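6-phosphogluconate dehydrogenase (Decarboxylating) (Geobacter metallireducens, PDB 4E21) probably catalyses the NADP-dependent oxidative decarboxylation of 6-phosphogluconate in the pentose phosphate pathway. Local coordinates at residues I72-F75 with C76-V80; E159-A162 with V163-D167; G227-I230 with L231-N235; I265-V268 with W269-S273. All coordinates share one frame; numbering follows the deposited sequence.

Contact 1 (I72-F75 with C76-V80); sequences IEEF and CAKLV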
loop_
_atom_site.group_PDB
_atom_site.type_symbol
_atom_site.label_atom_id
_atom_site.label_comp_id
_atom_site.label_asym_id
_atom_site.label_seq_id
_atom_site.Cartn_x
_atom_site.Cartn_y
_atom_site.Cartn_z
ATOM N N ILE B 72 -29.886 38.315 -6.675
ATOM C CA ILE B 72 -30.146 37.727 -5.378
ATOM C C ILE B 72 -31.393 38.369 -4.745
ATOM O O ILE B 72 -32.200 37.679 -4.104
ATOM C CB ILE B 72 -28.924 37.831 -4.446
ATOM C CG1 ILE B 72 -29.171 36.990 -3.197
ATOM C CG2 ILE B 72 -28.569 39.288 -4.145
ATOM C CD1 ILE B 72 -29.335 35.493 -3.541
ATOM N N GLU B 73 -31.565 39.676 -4.964
ATOM C CA GLU B 73 -32.677 40.421 -4.363
ATOM C C GLU B 73 -34.047 39.923 -4.807
ATOM O O GLU B 73 -34.893 39.584 -3.973
ATOM C CB GLU B 73 -32.540 41.924 -4.624
ATOM C CG GLU B 73 -31.464 42.609 -3.781
ATOM C CD GLU B 73 -30.054 42.386 -4.324
ATOM O OE1 GLU B 73 -29.916 41.725 -5.380
ATOM O OE2 GLU B 73 -29.085 42.877 -3.693
ATOM N N GLU B 74 -34.271 39.875 -6.119
ATOM C CA GLU B 74 -35.524 39.335 -6.643
ATOM C C GLU B 74 -35.724 37.877 -6.214
ATOM O O GLU B 74 -36.848 37.439 -5.933
ATOM C CB GLU B 74 -35.570 39.422 -8.169
ATOM C CG GLU B 74 -36.946 39.058 -8.704
ATOM C CD GLU B 74 -36.955 38.739 -10.181
ATOM O OE1 GLU B 74 -35.949 39.042 -10.858
ATOM O OE2 GLU B 74 -37.972 38.176 -10.656
ATOM N N PHE B 75 -34.629 37.126 -6.183
ATOM C CA PHE B 75 -34.678 35.747 -5.737
ATOM C C PHE B 75 -35.275 35.668 -4.329
ATOM O O PHE B 75 -36.283 35.005 -4.112
ATOM C CB PHE B 75 -33.274 35.138 -5.771
ATOM C CG PHE B 75 -33.211 33.724 -5.296
ATOM C CD1 PHE B 75 -33.617 32.677 -6.125
ATOM C CD2 PHE B 75 -32.728 33.425 -4.031
ATOM C CE1 PHE B 75 -33.550 31.345 -5.704
ATOM C CE2 PHE B 75 -32.648 32.096 -3.593
ATOM C CZ PHE B 75 -33.067 31.049 -4.435
ATOM N N CYS B 76 -34.666 36.343 -3.366
ATOM C CA CYS B 76 -35.185 36.288 -1.996
ATOM C C CYS B 76 -36.593 36.867 -1.893
ATOM O O CYS B 76 -37.450 36.354 -1.144
ATOM C CB CYS B 76 -34.246 37.001 -1.042
ATOM S SG CYS B 76 -32.696 36.134 -0.911
ATOM N N ALA B 77 -36.821 37.925 -2.666
ATOM C CA ALA B 77 -38.122 38.566 -2.732
ATOM C C ALA B 77 -39.216 37.572 -3.132
ATOM O O ALA B 77 -40.327 37.608 -2.580
ATOM C CB ALA B 77 -38.075 39.716 -3.715
ATOM N N LYS B 78 -38.885 36.688 -4.081
ATOM C CA LYS B 78 -39.851 35.771 -4.667
ATOM C C LYS B 78 -40.124 34.562 -3.783
ATOM O O LYS B 78 -41.095 33.829 -4.006
ATOM C CB LYS B 78 -39.352 35.289 -6.023
ATOM C CG LYS B 78 -39.505 36.280 -7.149
ATOM C CD LYS B 78 -39.254 35.596 -8.476
ATOM C CE LYS B 78 -39.963 36.303 -9.626
ATOM N NZ LYS B 78 -39.935 35.444 -10.851
ATOM N N LEU B 79 -39.260 34.332 -2.798
ATOM C CA LEU B 79 -39.430 33.186 -1.908
ATOM C C LEU B 79 -40.172 33.583 -0.631
ATOM O O LEU B 79 -39.693 34.405 0.156
ATOM C CB LEU B 79 -38.085 32.528 -1.575
ATOM C CG LEU B 79 -37.342 31.841 -2.731
ATOM C CD1 LEU B 79 -36.035 31.296 -2.236
ATOM C CD2 LEU B 79 -38.155 30.730 -3.392
ATOM N N VAL B 80 -41.346 32.988 -0.444
ATOM C CA VAL B 80 -42.203 33.229 0.716
ATOM C C VAL B 80 -41.590 32.659 2.003
ATOM O O VAL B 80 -41.074 31.554 2.008
ATOM C CB VAL B 80 -43.617 32.632 0.451
ATOM C CG1 VAL B 80 -44.491 32.649 1.713
ATOM C CG2 VAL B 80 -44.301 33.378 -0.691
#
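Glu74 OE2 is gripped from two directions: Lys78 NZ lies 3.4 Å from it, a rather long salt bridge one helical turn on, and Arg70 adds a second through its NH1. The Glu74 and Lys78 chains run alongside each other and point the same way, both extended beyond CG. With CG of Glu74 turned away from its backbone N (chi1 -171°), the carboxylate leans along the helix to meet the lysine end. The ammonium group has another hold, a hydrogen bond to Gly68 O. Were Lys78 shortened to an alanine, Gly68 O would probably lose its lysine donor and Glu74 OE2 one of the two positive charges that face it.

Helix 72-78 belongs to the beta-alpha-beta crossover that leads from strand 47-51 to strand 84-87 in the Rossmann-type NAD-binding domain. On its apolar side Phe75 and Leu79 pack on strands 47-51 and 24-28, where Ile72 also touches Ile28, while Ile72 and Cys76 meet Leu104 in a loop. Over one face of the Phe75 ring sits Leu79 CD1, a CH-pi contact 4.1 Å from the centroid and 28° off the normal. Cys76 SG instead comes to the ring edge, 4.1 Å from CD2 of Phe75, a sulfur-aromatic contact.

Backbone bonds weaken at Phe75 O. Cys76 N bonds Ile72 O at 2.9 Å and nearly straight (171°), and Ala77 N and Lys78 N bond Glu73 O and Glu74 O in turn, whereas Phe75 O receives just weak bonds, from Lys78 N at 3.1 Å and from Leu79 N at 3.3 Å. Beyond this point Gln24 takes over, its NE2 bonding Lys78 O.

Contact 2 (E159-A162 with V163-D167); sequences EKQA and VERLD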
loop_
_atom_site.group_PDB
_atom_site.type_symbol
_atom_site.label_atom_id
_atom_site.label_comp_id
_atom_site.label_asym_id
_atom_site.label_seq_id
_atom_site.Cartn_x
_atom_site.Cartn_y
_atom_site.Cartn_z
ATOM N N GLU B 159 -29.779 20.412 12.134
ATOM C CA GLU B 159 -30.774 20.304 13.203
ATOM C C GLU B 159 -31.974 19.430 12.840
ATOM O O GLU B 159 -32.491 19.491 11.728
ATOM C CB GLU B 159 -31.274 21.690 13.603
ATOM C CG GLU B 159 -30.292 22.497 14.443
ATOM C CD GLU B 159 -30.690 23.957 14.521
ATOM O OE1 GLU B 159 -31.904 24.250 14.346
ATOM O OE2 GLU B 159 -29.797 24.813 14.733
ATOM N N LYS B 160 -32.437 18.634 13.792
ATOM C CA LYS B 160 -33.566 17.757 13.526
ATOM C C LYS B 160 -34.801 18.497 12.982
ATOM O O LYS B 160 -35.358 18.106 11.953
ATOM C CB LYS B 160 -33.933 16.943 14.766
ATOM C CG LYS B 160 -34.758 15.718 14.398
ATOM C CD LYS B 160 -34.644 14.602 15.418
ATOM C CE LYS B 160 -35.511 14.887 16.640
ATOM N NZ LYS B 160 -36.072 13.631 17.243
ATOM N N GLN B 161 -35.215 19.567 13.658
ATOM C CA GLN B 161 -36.398 20.318 13.232
ATOM C C GLN B 161 -36.371 20.705 11.750
ATOM O O GLN B 161 -37.376 20.588 11.056
ATOM C CB GLN B 161 -36.575 21.575 14.084
ATOM C CG GLN B 161 -37.210 22.748 13.332
ATOM C CD GLN B 161 -36.231 23.896 12.996
ATOM O OE1 GLN B 161 -36.655 24.952 12.521
ATOM N NE2 GLN B 161 -34.933 23.696 13.254
ATOM N N ALA B 162 -35.223 21.168 11.270
ATOM C CA ALA B 162 -35.124 21.648 9.898
ATOM C C ALA B 162 -35.179 20.495 8.931
ATOM O O ALA B 162 -35.764 20.597 7.850
ATOM C CB ALA B 162 -33.841 22.436 9.692
ATOM N N VAL B 163 -34.555 19.391 9.318
ATOM C CA VAL B 163 -34.508 18.224 8.457
ATOM C C VAL B 163 -35.886 17.579 8.320
ATOM O O VAL B 163 -36.245 17.071 7.240
ATOM C CB VAL B 163 -33.466 17.198 8.948
ATOM C CG1 VAL B 163 -33.580 15.882 8.152
ATOM C CG2 VAL B 163 -32.077 17.801 8.814
ATOM N N GLU B 164 -36.650 17.593 9.410
ATOM C CA GLU B 164 -38.042 17.142 9.363
ATOM C C GLU B 164 -38.900 18.057 8.492
ATOM O O GLU B 164 -39.676 17.579 7.664
ATOM C CB GLU B 164 -38.619 16.986 10.765
ATOM C CG GLU B 164 -38.169 15.689 11.417
ATOM C CD GLU B 164 -38.368 15.679 12.917
ATOM O OE1 GLU B 164 -38.785 16.720 13.480
ATOM O OE2 GLU B 164 -38.091 14.627 13.535
ATOM N N ARG B 165 -38.735 19.365 8.649
ATOM C CA ARG B 165 -39.427 20.303 7.778
ATOM C C ARG B 165 -39.093 20.006 6.318
ATOM O O ARG B 165 -39.924 20.187 5.429
ATOM C CB ARG B 165 -39.078 21.764 8.126
ATOM C CG ARG B 165 -39.906 22.359 9.274
ATOM C CD ARG B 165 -39.899 23.908 9.272
ATOM N NE ARG B 165 -38.740 24.483 9.958
ATOM C CZ ARG B 165 -38.193 25.664 9.654
ATOM N NH1 ARG B 165 -38.687 26.403 8.661
ATOM N NH2 ARG B 165 -37.133 26.100 10.328
ATOM N N LEU B 166 -37.879 19.530 6.062
ATOM C CA LEU B 166 -37.445 19.321 4.687
ATOM C C LEU B 166 -37.868 17.965 4.108
ATOM O O LEU B 166 -37.626 17.692 2.931
ATOM C CB LEU B 166 -35.925 19.495 4.580
ATOM C CG LEU B 166 -35.371 20.922 4.688
ATOM C CD1 LEU B 166 -33.857 20.880 4.799
ATOM C CD2 LEU B 166 -35.815 21.771 3.504
ATOM N N ASP B 167 -38.494 17.123 4.925
ATOM C CA ASP B 167 -38.806 15.748 4.505
ATOM C C ASP B 167 -39.427 15.584 3.113
ATOM O O ASP B 167 -39.029 14.693 2.374
ATOM C CB ASP B 167 -39.651 15.017 5.548
ATOM C CG ASP B 167 -39.444 13.516 5.502
ATOM O OD1 ASP B 167 -38.286 13.053 5.648
ATOM O OD2 ASP B 167 -40.442 12.792 5.325
#
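The Arg165 guanidinium is met at its edge, near its plane, by the amide oxygen of Gln161, while the two flat groups are turned 33° against each other. NH2 of Arg165 donates to OE1 of Gln161 at 2.5 Å, a distance so short that its exact value is doubtful at this resolution, and the oxygen lies 14° out of the guanidinium plane. Seen from the amide the fit is poorer, because the donor stands 38° above the carbonyl plane and so misses a lone pair. NE of Arg165 adds a weak bond to the same oxygen at 3.3 Å. Bends at chi3 in Arg165 and at chi2 in Gln161 bring the two ends together; the side chains otherwise run side by side. NH1 of Arg165 is held separately by Asn108 O.

Helix 160-165, which begins directly after Glu159 at the N-cap position, follows strand 153-157 and covers part of the mixed sheet of the NAD-binding domain. Ala162 lies on Thr135, Val137 and Ile110, and Leu166 packs on Ile110 and Ile112. Val163 N bonds Glu159 O at 3.2 Å in the first turn, and Glu164 N bonds Lys160 O at 2.9 Å, nearly along the carbonyl axis.

On the exposed side Lys160 and Glu164 cross at a slant. Their charged ends, NZ of Lys160 and OE2 of Glu164, stay 4.3 Å apart, beyond a salt bridge. The aliphatic CG of Lys160, not its ammonium group, lies nearest the carboxylate, 3.6 Å from Glu164 OE2.

Contact 3 (G227-I230 with L231-N235); sequences GLNI and LHHAN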
loop_
_atom_site.group_PDB
_atom_site.type_symbol
_atom_site.label_atom_id
_atom_site.label_comp_id
_atom_site.label_asym_id
_atom_site.label_seq_id
_atom_site.Cartn_x
_atom_site.Cartn_y
_atom_site.Cartn_z
ATOM N N GLY B 227 -7.344 -5.156 -11.030
ATOM C CA GLY B 227 -7.628 -6.531 -11.390
ATOM C C GLY B 227 -7.779 -6.688 -12.891
ATOM O O GLY B 227 -7.217 -7.612 -13.486
ATOM N N LEU B 228 -8.549 -5.791 -13.500
ATOM C CA LEU B 228 -8.669 -5.759 -14.954
ATOM C C LEU B 228 -7.302 -5.541 -15.610
ATOM O O LEU B 228 -7.039 -6.082 -16.670
ATOM C CB LEU B 228 -9.704 -4.712 -15.421
ATOM C CG LEU B 228 -11.156 -5.134 -15.130
ATOM C CD1 LEU B 228 -12.208 -4.014 -15.315
ATOM C CD2 LEU B 228 -11.513 -6.386 -15.940
ATOM N N ASN B 229 -6.420 -4.787 -14.964
ATOM C CA ASN B 229 -5.082 -4.562 -15.503
ATOM C C ASN B 229 -4.246 -5.854 -15.502
ATOM O O ASN B 229 -3.464 -6.111 -16.423
ATOM C CB ASN B 229 -4.371 -3.450 -14.712
ATOM C CG ASN B 229 -3.217 -2.836 -15.481
ATOM O OD1 ASN B 229 -3.049 -3.098 -16.666
ATOM N ND2 ASN B 229 -2.420 -2.005 -14.813
ATOM N N ILE B 230 -4.413 -6.657 -14.454
ATOM C CA ILE B 230 -3.789 -7.983 -14.388
ATOM C C ILE B 230 -4.297 -8.902 -15.538
ATOM O O ILE B 230 -3.500 -9.570 -16.222
ATOM C CB ILE B 230 -4.032 -8.633 -12.990
ATOM C CG1 ILE B 230 -3.362 -7.802 -11.890
ATOM C CG2 ILE B 230 -3.594 -10.112 -12.960
ATOM C CD1 ILE B 230 -3.728 -8.240 -10.488
ATOM N N LEU B 231 -5.610 -8.926 -15.746
ATOM C CA LEU B 231 -6.199 -9.669 -16.862
ATOM C C LEU B 231 -5.670 -9.155 -18.200
ATOM O O LEU B 231 -5.407 -9.926 -19.092
ATOM C CB LEU B 231 -7.712 -9.529 -16.845
ATOM C CG LEU B 231 -8.437 -10.210 -15.684
ATOM C CD1 LEU B 231 -9.944 -10.022 -15.792
ATOM C CD2 LEU B 231 -8.061 -11.699 -15.634
ATOM N N HIS B 232 -5.506 -7.839 -18.307
ATOM C CA HIS B 232 -5.069 -7.169 -19.525
ATOM C C HIS B 232 -3.636 -7.563 -19.883
ATOM O O HIS B 232 -3.244 -7.542 -21.034
ATOM C CB HIS B 232 -5.189 -5.629 -19.325
ATOM C CG HIS B 232 -4.709 -4.817 -20.490
ATOM N ND1 HIS B 232 -5.391 -4.754 -21.689
ATOM C CD2 HIS B 232 -3.632 -4.006 -20.627
ATOM C CE1 HIS B 232 -4.741 -3.959 -22.522
ATOM N NE2 HIS B 232 -3.671 -3.492 -21.901
ATOM N N HIS B 233 -2.866 -7.929 -18.871
ATOM C CA HIS B 233 -1.464 -8.275 -19.031
ATOM C C HIS B 233 -1.241 -9.794 -18.999
ATOM O O HIS B 233 -0.107 -10.246 -18.888
ATOM C CB HIS B 233 -0.644 -7.643 -17.902
ATOM C CG HIS B 233 -0.330 -6.192 -18.106
ATOM N ND1 HIS B 233 -1.226 -5.180 -17.804
ATOM C CD2 HIS B 233 0.802 -5.582 -18.529
ATOM C CE1 HIS B 233 -0.664 -4.013 -18.059
ATOM N NE2 HIS B 233 0.567 -4.229 -18.496
ATOM N N ALA B 234 -2.326 -10.568 -19.074
ATOM C CA ALA B 234 -2.244 -12.020 -18.950
ATOM C C ALA B 234 -1.595 -12.609 -20.210
ATOM O O ALA B 234 -1.327 -13.793 -20.268
ATOM C CB ALA B 234 -3.633 -12.639 -18.686
ATOM N N ASN B 235 -1.334 -11.765 -21.207
ATOM C CA ASN B 235 -0.603 -12.200 -22.395
ATOM C C ASN B 235 0.846 -11.703 -22.420
ATOM O O ASN B 235 1.467 -11.650 -23.493
ATOM C CB ASN B 235 -1.308 -11.706 -23.653
ATOM C CG ASN B 235 -1.515 -10.193 -23.641
ATOM O OD1 ASN B 235 -0.876 -9.457 -22.867
ATOM N ND2 ASN B 235 -2.416 -9.724 -24.483
#
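His233 turns its imidazole back onto the carbonyl of Asn229, where the long helix 205-232 of the C-terminal domain ends. ND1 of His233 donates to Asn229 O at 2.8 Å, with the oxygen 10° from the ring plane; the backbone N of His233 reaches the same oxygen more weakly, at 3.1 Å. With CG anti to the carbonyl carbon (chi1 -80°), the ring lies back along the last turn, so one carbonyl is held by both backbone and side chain. The ring is fixed at its far side as well, NE2 bonding Glu336 of the third subunit, whose backbone O also takes the ND2 of Asn229.

The apolar side is close-packed: Leu228 CD2 meets Leu231 CD1 at 4.0 Å, and Leu231 goes on to Leu260 and Leu262. By contrast, the ring of the partly exposed His232 touches the preceding turn lightly, CD2 coming within 4.1 Å of Asn229 OD1, and stacks on Phe339 of the third subunit. Backbone bonding alters too. Leu231 N still bonds Gly227 O in the regular way, but His233 N approaches Ile230 O from 71° above the carbonyl plane, 3.2 Å away.

Contact 4 (I265-V268 with W269-S273); sequences ITEV and WRRGS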
loop_
_atom_site.group_PDB
_atom_site.type_symbol
_atom_site.label_atom_id
_atom_site.label_comp_id
_atom_site.label_asym_id
_atom_site.label_seq_id
_atom_site.Cartn_x
_atom_site.Cartn_y
_atom_site.Cartn_z
ATOM N N ILE B 265 -15.683 -10.529 -19.890
ATOM C CA ILE B 265 -15.456 -10.936 -18.511
ATOM C C ILE B 265 -16.205 -10.051 -17.508
ATOM O O ILE B 265 -16.858 -10.573 -16.593
ATOM C CB ILE B 265 -13.959 -10.995 -18.167
ATOM C CG1 ILE B 265 -13.309 -12.181 -18.882
ATOM C CG2 ILE B 265 -13.747 -11.100 -16.644
ATOM C CD1 ILE B 265 -11.823 -12.081 -18.894
ATOM N N THR B 266 -16.112 -8.730 -17.665
ATOM C CA THR B 266 -16.905 -7.845 -16.826
ATOM C C THR B 266 -18.396 -8.111 -17.014
ATOM O O THR B 266 -19.152 -8.113 -16.031
ATOM C CB THR B 266 -16.586 -6.329 -17.019
ATOM O OG1 THR B 266 -16.691 -5.978 -18.404
ATOM C CG2 THR B 266 -15.177 -6.028 -16.531
ATOM N N GLU B 267 -18.834 -8.340 -18.257
ATOM C CA GLU B 267 -20.250 -8.672 -18.466
ATOM C C GLU B 267 -20.639 -9.921 -17.669
ATOM O O GLU B 267 -21.621 -9.896 -16.936
ATOM C CB GLU B 267 -20.591 -8.872 -19.938
ATOM C CG GLU B 267 -22.070 -9.199 -20.142
ATOM C CD GLU B 267 -22.985 -8.042 -19.721
ATOM O OE1 GLU B 267 -22.591 -6.875 -19.895
ATOM O OE2 GLU B 267 -24.096 -8.297 -19.221
ATOM N N VAL B 268 -19.858 -11.006 -17.793
ATOM C CA VAL B 268 -20.185 -12.258 -17.096
ATOM C C VAL B 268 -20.199 -12.139 -15.571
ATOM O O VAL B 268 -20.982 -12.824 -14.893
ATOM C CB VAL B 268 -19.275 -13.459 -17.532
ATOM C CG1 VAL B 268 -17.997 -13.517 -16.701
ATOM C CG2 VAL B 268 -20.028 -14.750 -17.365
ATOM N N TRP B 269 -19.339 -11.277 -15.029
ATOM C CA TRP B 269 -19.353 -11.014 -13.586
ATOM C C TRP B 269 -20.630 -10.323 -13.054
ATOM O O TRP B 269 -20.886 -10.372 -11.857
ATOM C CB TRP B 269 -18.133 -10.214 -13.144
ATOM C CG TRP B 269 -16.831 -10.975 -13.162
ATOM C CD1 TRP B 269 -16.654 -12.345 -13.124
ATOM C CD2 TRP B 269 -15.518 -10.407 -13.173
ATOM N NE1 TRP B 269 -15.312 -12.648 -13.120
ATOM C CE2 TRP B 269 -14.594 -11.476 -13.150
ATOM C CE3 TRP B 269 -15.030 -9.095 -13.208
ATOM C CZ2 TRP B 269 -13.206 -11.265 -13.163
ATOM C CZ3 TRP B 269 -13.656 -8.894 -13.220
ATOM C CH2 TRP B 269 -12.761 -9.975 -13.194
ATOM N N ARG B 270 -21.428 -9.706 -13.929
ATOM C CA ARG B 270 -22.649 -9.017 -13.489
ATOM C C ARG B 270 -23.726 -9.980 -12.998
ATOM O O ARG B 270 -24.639 -9.568 -12.279
ATOM C CB ARG B 270 -23.230 -8.138 -14.594
ATOM C CG ARG B 270 -22.240 -7.216 -15.232
ATOM C CD ARG B 270 -22.896 -6.327 -16.258
ATOM N NE ARG B 270 -24.061 -5.634 -15.694
ATOM C CZ ARG B 270 -25.295 -5.738 -16.184
ATOM N NH1 ARG B 270 -25.521 -6.492 -17.258
ATOM N NH2 ARG B 270 -26.304 -5.094 -15.605
ATOM N N ARG B 271 -23.615 -11.260 -13.364
ATOM C CA ARG B 271 -24.598 -12.260 -12.944
ATOM C C ARG B 271 -23.979 -13.454 -12.202
ATOM O O ARG B 271 -23.191 -14.236 -12.751
ATOM C CB ARG B 271 -25.426 -12.716 -14.140
ATOM C CG ARG B 271 -26.144 -11.591 -14.850
ATOM C CD ARG B 271 -26.832 -12.088 -16.104
ATOM N NE ARG B 271 -27.568 -11.044 -16.812
ATOM C CZ ARG B 271 -27.016 -10.212 -17.683
ATOM N NH1 ARG B 271 -25.718 -10.280 -17.929
ATOM N NH2 ARG B 271 -27.752 -9.300 -18.298
ATOM N N GLY B 272 -24.336 -13.581 -10.934
ATOM C CA GLY B 272 -23.868 -14.686 -10.134
ATOM C C GLY B 272 -22.526 -14.562 -9.427
ATOM O O GLY B 272 -22.156 -15.483 -8.685
ATOM N N SER B 273 -21.780 -13.472 -9.628
ATOM C CA SER B 273 -20.475 -13.373 -8.960
ATOM C C SER B 273 -20.571 -12.548 -7.686
ATOM O O SER B 273 -21.584 -11.908 -7.424
ATOM C CB SER B 273 -19.392 -12.802 -9.882
ATOM O OG SER B 273 -19.501 -11.399 -10.018
HETATM O O HOH W 1 -23.580 -11.892 -17.037
HETATM O O HOH W 2 -26.529 -7.763 -20.308
#
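This is a buried contact at the carboxyl end of helix 262-269, where Glu267 clasps two arginines of the following loop against a second subunit. Its OE2 accepts from Arg270 NH1 at 3.0 Å on the syn side and from Arg271 NH1 at 2.9 Å through the anti lone pair. It lies near the plane of both guanidinium groups, at their edges. A water 2.7 Å from Glu267 OE2 also bonds Arg271 NH2, and another links Glu267 O to Arg271 NH1. Glu267 CG is anti to the backbone N (chi1 -179°) and the chain then bends at chi2, bringing OE2 to those edges.

In the helical C-terminal domain this network forms a subunit contact: OE1 of Glu267 bonds Thr183 of the second subunit, Arg271 binds its Ile177 and Ala180 carbonyls, and Arg270 is also bridged to Asp281 of its own chain. With a glutamine at the Glu267 position, the negative charge shared by Arg270 and Arg271 is lost, which is likely to leave Arg271 without its carboxylate mate.

One turn back, Ile265 CG2 sits over the Trp269 six-membered ring, 3.6 Å from its centroid and 15° off the normal. Ser273 OG bonds Trp269 O in the carbonyl plane, at a short distance whose exact value is doubtful.

Overall arrangement
The four contacts divide between two domains. Contacts 1 and 2 lie in the NAD-binding domain, centres 22 Å apart and nearest atoms about 9 Å apart, on different helices packed against one mixed sheet. Contact 1 reaches the end of strand 24-28, followed by a glycine-rich turn of Rossmann pattern that probably serves the dinucleotide. Contacts 3 and 4 lie in the C-terminal domain, centres 16 Å apart, and touch directly: Leu228 CD2 meets Thr266 CG2 at 3.7 Å, and Leu231 CD1 meets Trp269 CH2 at 3.8 Å. Both also face the second subunit, unlike contacts 1 and 2, which touch no other chain of the assembly. Centres of contacts 1 and 3 are 57 Å apart.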